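Local coordinates for protein citrate synthase (Pyrobaculum aerophilum, PDB 2IBP) that probably catalyses the condensation of oxaloacetate with acetyl-CoA and water to give citrate and CoA, as a dimer of two identical chains, at residues E114-A119 and P159-Y164; K129-L134 and L230-S235. All coordinates share one frame; numbering follows the deposited sequence. Where two conformers were deposited one is given.

Contact 1 (E114-A119 and P159-Y164); sequences EAAVAA and PTIVAY
Ile161 is the one side chain of helix 141-169 in this segment that meets helix 109-123, and it presses on Ala116 and Val117. The segment begins at Pro159, which has no backbone N-H to give to the turn before. The helix is kinked here, and the backbone N of Thr160 also lacks that bond. The ring of Pro159 turns to another neighbour, packing on His183 and Phe187 of helix 183-192. Thr160 OG1 is hydrogen-bonded to Arg91 O.

At Ile161 the side chain points toward helix 109-123 and touches it with both of its branches. CG2 lies 3.6 Å from Ala116 CB. The longer arm leaves with CG1 anti to the carbonyl carbon (chi1 -66°) and continues extended, which carries CD1 to 3.8 Å from Val117 CG2. Ala116 CB therefore touches both Ile161 CG2 and Ile161 CD1, the latter at 4.0 Å. Its small size is consistent with the close backbones, 6.9 Å between Ala116 CA and Ile161 CA. The Val117 side chain crosses that of Ile161 at about a right angle, offering CG2, the methyl beside its own backbone N.

This is apolar helix-to-helix packing in the mainly helical body of the citrate synthase fold. Helix 109-123 also reaches the dimer interface, where Glu114 and Ala118 pack on Ala118 and Glu114 of the second subunit.

Farther along, Val162 and Ala163 face helix 183-192, meeting Phe187 and Met190. Tyr164 ends the segment one turn beyond Thr160, whose CG2 sits on one face of the tyrosine ring, 3.4 Å above its plane and displaced toward the rim, while the phenol OH is hydrogen-bonded to Glu92 OE2.

Contact 2 (K129-L134 and L230-S235); sequences KLIEAL and LSDLYS
The N-cap of helix 233-244 is Asp232, and its CB rests against Ile131 on helix 125-135. Ile131 CG1 lies 3.9 Å from Asp232 CB, and CD1 is almost as near at 4.0 Å. The two side chains run side by side in the same direction, the isoleucine lying along the CB of the aspartate. Asp232 CG sits between its backbone N and carbonyl carbon (chi1 68°), and the carboxylate folds over the first turn. There OD2 accepts from Ser235 N at 3.0 Å, with an N-H...O angle of 158°, the amide meeting the oxygen from above the carboxylate plane.

Asn127 ND2 is hydrogen-bonded to the same oxygen, whereas OD1 forms a salt bridge with NZ of Lys245 of the second subunit; these partners and the helix start would be expected to stabilise the negative charge. The capping aspartate thus also lies at the helical dimer interface of this citrate synthase, where its salt bridge crosses between subunits.

Two residues before the cap, Leu230, with positive phi (72°), closes the preceding helix in a Schellman motif. Leu134 reaches this turn with CD1, 3.6 Å from Leu230 O and 4.3 Å from Leu230 CB. The leucine at the turn also packs on Trp383 and Asn386, and on Leu248 of the second subunit.

Overall arrangement
Coming from the N terminus, after strands and several helices, the chain enters helix 109-123, the first half of contact 1, and passes directly into helix 125-135, the first half of contact 2. Helix 141-169 then returns to helix 109-123, closing contact 1 over 39 mostly helical residues. Contact 2 closes later, when residues 230-235 lead into helix 233-244 after 95 intervening residues, so the two loops cross. Their centres are 19 Å apart, yet they touch where Val117 CG1 packs at Tyr234 O. Contact 1 is a buried joint between helices 109-123 and 141-169; contact 2 fastens a more peripheral helix to a helix start, and both border the second subunit.

Contact 1 (E114-A119 and P159-Y164)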
ATOM      1  N   GLU A 114      -7.002  -3.833   7.720  1.00  9.02           N
ATOM      2  CA  GLU A 114      -6.599  -2.653   6.947  1.00  9.59           C
ATOM      3  C   GLU A 114      -7.287  -1.409   7.479  1.00 11.60           C
ATOM      4  O   GLU A 114      -6.635  -0.406   7.759  1.00 10.48           O
ATOM      5  CB  GLU A 114      -6.994  -2.781   5.471  1.00 16.41           C
ATOM      6  CG  GLU A 114      -6.234  -3.780   4.660  1.00 25.00           C
ATOM      7  CD  GLU A 114      -6.687  -3.775   3.212  1.00 18.03           C
ATOM      8  OE1 GLU A 114      -6.768  -2.677   2.606  1.00 22.60           O
ATOM      9  OE2 GLU A 114      -6.996  -4.864   2.690  1.00 24.32           O
ATOM     10  N   ALA A 115      -8.609  -1.476   7.612  1.00  8.12           N
ATOM     11  CA  ALA A 115      -9.396  -0.329   8.059  1.00  8.09           C
ATOM     12  C   ALA A 115      -9.120   0.037   9.523  1.00  8.06           C
ATOM     13  O   ALA A 115      -8.999   1.210   9.872  1.00  9.14           O
ATOM     14  CB  ALA A 115     -10.891  -0.595   7.847  1.00 11.66           C
ATOM     15  N   ALA A 116      -8.986  -0.978  10.374  1.00  7.96           N
ATOM     16  CA  ALA A 116      -8.731  -0.747  11.791  1.00  8.90           C
ATOM     17  C   ALA A 116      -7.365  -0.098  12.037  1.00  7.20           C
ATOM     18  O   ALA A 116      -7.226   0.794  12.874  1.00  9.09           O
ATOM     19  CB  ALA A 116      -8.842  -2.073  12.578  1.00  7.99           C
ATOM     20  N   VAL A 117      -6.358  -0.507  11.281  1.00  7.83           N
ATOM     21  CA  VAL A 117      -5.034   0.084  11.436  1.00  7.01           C
ATOM     22  C   VAL A 117      -5.069   1.559  11.017  1.00  8.60           C
ATOM     23  O   VAL A 117      -4.562   2.436  11.719  1.00  9.47           O
ATOM     24  CB  VAL A 117      -4.001  -0.688  10.645  1.00  9.11           C
ATOM     25  CG1 VAL A 117      -2.717   0.108  10.536  1.00  8.20           C
ATOM     26  CG2 VAL A 117      -3.779  -2.047  11.292  1.00  9.57           C
ATOM     27  N   ALA A 118      -5.746   1.851   9.915  1.00  9.24           N
ATOM     28  CA  ALA A 118      -5.888   3.244   9.479  1.00  7.35           C
ATOM     29  C   ALA A 118      -6.654   4.042  10.540  1.00  8.42           C
ATOM     30  O   ALA A 118      -6.288   5.171  10.883  1.00 10.53           O
ATOM     31  CB  ALA A 118      -6.639   3.324   8.145  1.00  9.82           C
ATOM     32  N   ALA A 119      -7.742   3.468  11.043  1.00  9.19           N
ATOM     33  CA  ALA A 119      -8.561   4.132  12.053  1.00  8.34           C
ATOM     34  C   ALA A 119      -7.779   4.431  13.313  1.00 10.12           C
ATOM     35  O   ALA A 119      -7.890   5.527  13.857  1.00  9.70           O
ATOM     36  CB  ALA A 119      -9.786   3.307  12.400  1.00 11.17           C
ATOM     37  N   PRO A 159      -2.693  -7.825  17.651  1.00  5.68           N
ATOM     38  CA  PRO A 159      -3.506  -8.947  18.139  1.00  6.64           C
ATOM     39  C   PRO A 159      -4.874  -8.530  18.642  1.00  5.53           C
ATOM     40  O   PRO A 159      -5.825  -9.306  18.579  1.00  7.80           O
ATOM     41  CB  PRO A 159      -2.663  -9.515  19.288  1.00  5.57           C
ATOM     42  CG  PRO A 159      -1.265  -9.059  18.980  1.00  7.66           C
ATOM     43  CD  PRO A 159      -1.443  -7.695  18.418  1.00  6.79           C
ATOM     44  N   THR A 160      -4.977  -7.324  19.173  1.00  5.08           N
ATOM     45  CA  THR A 160      -6.257  -6.841  19.675  1.00  5.00           C
ATOM     46  C   THR A 160      -7.237  -6.678  18.515  1.00  6.90           C
ATOM     47  O   THR A 160      -8.413  -7.029  18.611  1.00  7.94           O
ATOM     48  CB  THR A 160      -6.076  -5.526  20.445  1.00  7.34           C
ATOM     49  OG1 THR A 160      -4.955  -5.654  21.327  1.00  8.11           O
ATOM     50  CG2 THR A 160      -7.328  -5.194  21.246  1.00  5.73           C
ATOM     51  N   ILE A 161      -6.744  -6.101  17.432  1.00  6.12           N
ATOM     52  CA  ILE A 161      -7.563  -5.901  16.248  1.00  6.64           C
ATOM     53  C   ILE A 161      -8.080  -7.255  15.750  1.00  4.42           C
ATOM     54  O   ILE A 161      -9.283  -7.431  15.516  1.00  8.48           O
ATOM     55  CB  ILE A 161      -6.769  -5.208  15.139  1.00  7.77           C
ATOM     56  CG1 ILE A 161      -6.405  -3.781  15.552  1.00  8.99           C
ATOM     57  CG2 ILE A 161      -7.600  -5.170  13.843  1.00  9.58           C
ATOM     58  CD1 ILE A 161      -5.550  -3.062  14.541  1.00  8.44           C
ATOM     59  N   VAL A 162      -7.179  -8.207  15.600  1.00  6.13           N
ATOM     60  CA  VAL A 162      -7.534  -9.543  15.137  1.00  5.35           C
ATOM     61  C   VAL A 162      -8.570 -10.200  16.039  1.00  6.80           C
ATOM     62  O   VAL A 162      -9.598 -10.704  15.574  1.00  8.96           O
ATOM     63  CB  VAL A 162      -6.277 -10.411  14.993  1.00  9.17           C
ATOM     64  CG1 VAL A 162      -6.645 -11.864  14.640  1.00  8.87           C
ATOM     65  CG2 VAL A 162      -5.314  -9.798  13.962  1.00  7.83           C
ATOM     66  N   ALA A 163      -8.278 -10.238  17.339  1.00  6.40           N
ATOM     67  CA  ALA A 163      -9.160 -10.875  18.306  1.00  7.11           C
ATOM     68  C   ALA A 163     -10.533 -10.210  18.384  1.00  5.46           C
ATOM     69  O   ALA A 163     -11.559 -10.901  18.429  1.00  8.84           O
ATOM     70  CB  ALA A 163      -8.508 -10.903  19.687  1.00  7.55           C
ATOM     71  N   TYR A 164     -10.577  -8.870  18.360  1.00  6.90           N
ATOM     72  CA  TYR A 164     -11.855  -8.170  18.437  1.00  8.04           C
ATOM     73  C   TYR A 164     -12.702  -8.493  17.217  1.00  5.61           C
ATOM     74  O   TYR A 164     -13.887  -8.753  17.327  1.00  9.00           O
ATOM     75  CB  TYR A 164     -11.648  -6.668  18.510  1.00  8.63           C
ATOM     76  CG  TYR A 164     -11.288  -6.126  19.876  1.00  7.18           C
ATOM     77  CD1 TYR A 164     -10.835  -6.959  20.884  1.00  7.98           C
ATOM     78  CD2 TYR A 164     -11.287  -4.753  20.115  1.00 10.27           C
ATOM     79  CE1 TYR A 164     -10.504  -6.456  22.142  1.00  7.38           C
ATOM     80  CE2 TYR A 164     -10.920  -4.241  21.356  1.00 11.07           C
ATOM     81  CZ  TYR A 164     -10.515  -5.104  22.360  1.00 11.08           C
ATOM     82  OH  TYR A 164     -10.112  -4.616  23.596  1.00 11.84           O
TER

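Contact 2 (K129-L134 and L230-S235)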
ATOM      1  N   LYS A 129       1.417  14.099  15.733  1.00 11.17           N
ATOM      2  CA  LYS A 129       2.586  14.925  15.977  1.00 15.22           C
ATOM      3  C   LYS A 129       3.692  14.601  14.981  1.00 12.25           C
ATOM      4  O   LYS A 129       4.354  15.493  14.465  1.00 14.87           O
ATOM      5  CB  LYS A 129       3.071  14.738  17.417  1.00 14.03           C
ATOM      6  CG  LYS A 129       4.146  15.704  17.844  1.00 24.86           C
ATOM      7  CD  LYS A 129       4.449  15.557  19.332  1.00 32.18           C
ATOM      8  CE  LYS A 129       5.442  16.616  19.810  1.00 38.65           C
ATOM      9  NZ  LYS A 129       6.772  16.497  19.147  1.00 44.38           N
ATOM     10  N   LEU A 130       3.870  13.318  14.682  1.00 10.17           N
ATOM     11  CA  LEU A 130       4.893  12.920  13.733  1.00  8.07           C
ATOM     12  C   LEU A 130       4.527  13.376  12.337  1.00  9.46           C
ATOM     13  O   LEU A 130       5.388  13.838  11.591  1.00 10.95           O
ATOM     14  CB  LEU A 130       5.159  11.414  13.787  1.00  8.84           C
ATOM     15  CG  LEU A 130       6.304  10.918  12.898  1.00 10.30           C
ATOM     16  CD1 LEU A 130       7.618  11.652  13.124  1.00 11.84           C
ATOM     17  CD2 LEU A 130       6.493   9.414  13.075  1.00 13.54           C
ATOM     18  N   ILE A 131       3.254  13.251  11.981  1.00  8.36           N
ATOM     19  CA  ILE A 131       2.766  13.719  10.690  1.00 10.80           C
ATOM     20  C   ILE A 131       3.055  15.223  10.559  1.00 11.54           C
ATOM     21  O   ILE A 131       3.619  15.653   9.552  1.00 11.14           O
ATOM     22  CB  ILE A 131       1.272  13.412  10.526  1.00  8.94           C
ATOM     23  CG1 ILE A 131       1.073  11.898  10.358  1.00  9.87           C
ATOM     24  CG2 ILE A 131       0.685  14.170   9.350  1.00 10.19           C
ATOM     25  CD1 ILE A 131      -0.382  11.461  10.551  1.00 12.39           C
ATOM     26  N   GLU A 132       2.793  15.994  11.612  1.00 10.93           N
ATOM     27  CA  GLU A 132       3.058  17.435  11.578  0.50 15.47           C
ATOM     28  C   GLU A 132       4.535  17.695  11.294  1.00 13.49           C
ATOM     29  O   GLU A 132       4.888  18.536  10.464  1.00 16.94           O
ATOM     30  CB  GLU A 132       2.674  18.095  12.911  0.50 14.59           C
ATOM     31  CG  GLU A 132       1.174  18.157  13.172  0.50 18.32           C
ATOM     32  CD  GLU A 132       0.816  18.735  14.542  0.50 30.15           C
ATOM     33  OE1 GLU A 132       1.625  18.627  15.493  0.50 31.17           O
ATOM     34  OE2 GLU A 132      -0.306  19.269  14.676  0.50 42.88           O
ATOM     35  N   ALA A 133       5.405  16.977  11.995  1.00 12.20           N
ATOM     36  CA  ALA A 133       6.847  17.161  11.823  1.00 10.75           C
ATOM     37  C   ALA A 133       7.305  16.815  10.405  1.00 13.47           C
ATOM     38  O   ALA A 133       8.010  17.582   9.750  1.00 11.80           O
ATOM     39  CB  ALA A 133       7.622  16.337  12.852  1.00 11.98           C
ATOM     40  N   LEU A 134       6.869  15.664   9.903  1.00 11.13           N
ATOM     41  CA  LEU A 134       7.294  15.245   8.569  1.00 10.82           C
ATOM     42  C   LEU A 134       6.740  16.165   7.475  1.00 11.41           C
ATOM     43  O   LEU A 134       7.334  16.285   6.406  1.00 15.66           O
ATOM     44  CB  LEU A 134       6.899  13.794   8.311  1.00 13.61           C
ATOM     45  CG  LEU A 134       7.621  12.780   9.201  1.00 12.81           C
ATOM     46  CD1 LEU A 134       7.103  11.365   8.908  1.00 12.74           C
ATOM     47  CD2 LEU A 134       9.119  12.863   9.023  1.00 14.67           C
ATOM     48  N   LEU A 230       6.833   9.671   3.070  1.00  8.85           N
ATOM     49  CA  LEU A 230       6.765  10.164   4.435  1.00  6.75           C
ATOM     50  C   LEU A 230       5.367  10.061   5.010  1.00  6.34           C
ATOM     51  O   LEU A 230       5.033  10.732   5.993  1.00 10.06           O
ATOM     52  CB  LEU A 230       7.362  11.551   4.608  1.00  7.34           C
ATOM     53  CG  LEU A 230       8.861  11.614   4.272  1.00 11.38           C
ATOM     54  CD1 LEU A 230       9.367  13.015   4.626  1.00 10.21           C
ATOM     55  CD2 LEU A 230       9.672  10.564   4.994  1.00 11.10           C
ATOM     56  N   SER A 231       4.555   9.167   4.428  1.00  7.76           N
ATOM     57  CA  SER A 231       3.252   8.851   4.963  1.00  6.82           C
ATOM     58  C   SER A 231       3.474   8.179   6.321  1.00  7.07           C
ATOM     59  O   SER A 231       4.561   7.706   6.618  1.00 10.55           O
ATOM     60  CB  SER A 231       2.476   7.929   4.021  1.00  8.72           C
ATOM     61  OG  SER A 231       1.173   7.690   4.512  1.00 11.06           O
ATOM     62  N   ASP A 232       2.428   8.134   7.126  1.00  8.46           N
ATOM     63  CA  ASP A 232       2.584   7.664   8.481  1.00  8.95           C
ATOM     64  C   ASP A 232       2.741   6.168   8.623  1.00  9.64           C
ATOM     65  O   ASP A 232       2.357   5.397   7.745  1.00  7.27           O
ATOM     66  CB  ASP A 232       1.429   8.152   9.329  1.00  9.18           C
ATOM     67  CG  ASP A 232       0.131   7.501   8.945  1.00 13.71           C
ATOM     68  OD1 ASP A 232      -0.473   7.896   7.910  1.00 11.94           O
ATOM     69  OD2 ASP A 232      -0.285   6.608   9.698  1.00 12.13           O
ATOM     70  N   LEU A 233       3.267   5.757   9.776  1.00  7.85           N
ATOM     71  CA  LEU A 233       3.510   4.347  10.053  1.00  7.20           C
ATOM     72  C   LEU A 233       2.274   3.484  10.021  1.00  6.35           C
ATOM     73  O   LEU A 233       2.330   2.327   9.575  1.00  8.81           O
ATOM     74  CB  LEU A 233       4.233   4.190  11.385  1.00  9.66           C
ATOM     75  CG  LEU A 233       5.712   4.544  11.327  1.00 17.01           C
ATOM     76  CD1 LEU A 233       6.260   4.933  12.711  1.00 14.64           C
ATOM     77  CD2 LEU A 233       6.496   3.403  10.713  1.00 19.36           C
ATOM     78  N   TYR A 234       1.157   4.002  10.523  1.00  8.42           N
ATOM     79  CA  TYR A 234      -0.070   3.232  10.484  1.00  6.01           C
ATOM     80  C   TYR A 234      -0.471   2.998   9.029  1.00  8.08           C
ATOM     81  O   TYR A 234      -0.841   1.895   8.653  1.00  9.19           O
ATOM     82  CB  TYR A 234      -1.176   3.944  11.234  1.00  7.08           C
ATOM     83  CG  TYR A 234      -1.075   3.888  12.746  1.00  8.01           C
ATOM     84  CD1 TYR A 234      -1.813   2.957  13.461  1.00  8.99           C
ATOM     85  CD2 TYR A 234      -0.342   4.823  13.452  1.00 10.13           C
ATOM     86  CE1 TYR A 234      -1.807   2.930  14.839  1.00 11.45           C
ATOM     87  CE2 TYR A 234      -0.298   4.783  14.849  1.00 10.98           C
ATOM     88  CZ  TYR A 234      -1.047   3.843  15.530  1.00 12.41           C
ATOM     89  OH  TYR A 234      -1.060   3.790  16.921  1.00 13.78           O
ATOM     90  N   SER A 235      -0.448   4.045   8.223  1.00  8.98           N
ATOM     91  CA  SER A 235      -0.814   3.904   6.814  1.00  7.98           C
ATOM     92  C   SER A 235       0.117   2.934   6.081  1.00  5.82           C
ATOM     93  O   SER A 235      -0.318   2.131   5.246  1.00  7.76           O
ATOM     94  CB  SER A 235      -0.821   5.276   6.142  1.00  9.04           C
ATOM     95  OG  SER A 235      -1.871   6.037   6.712  1.00  9.88           O
TER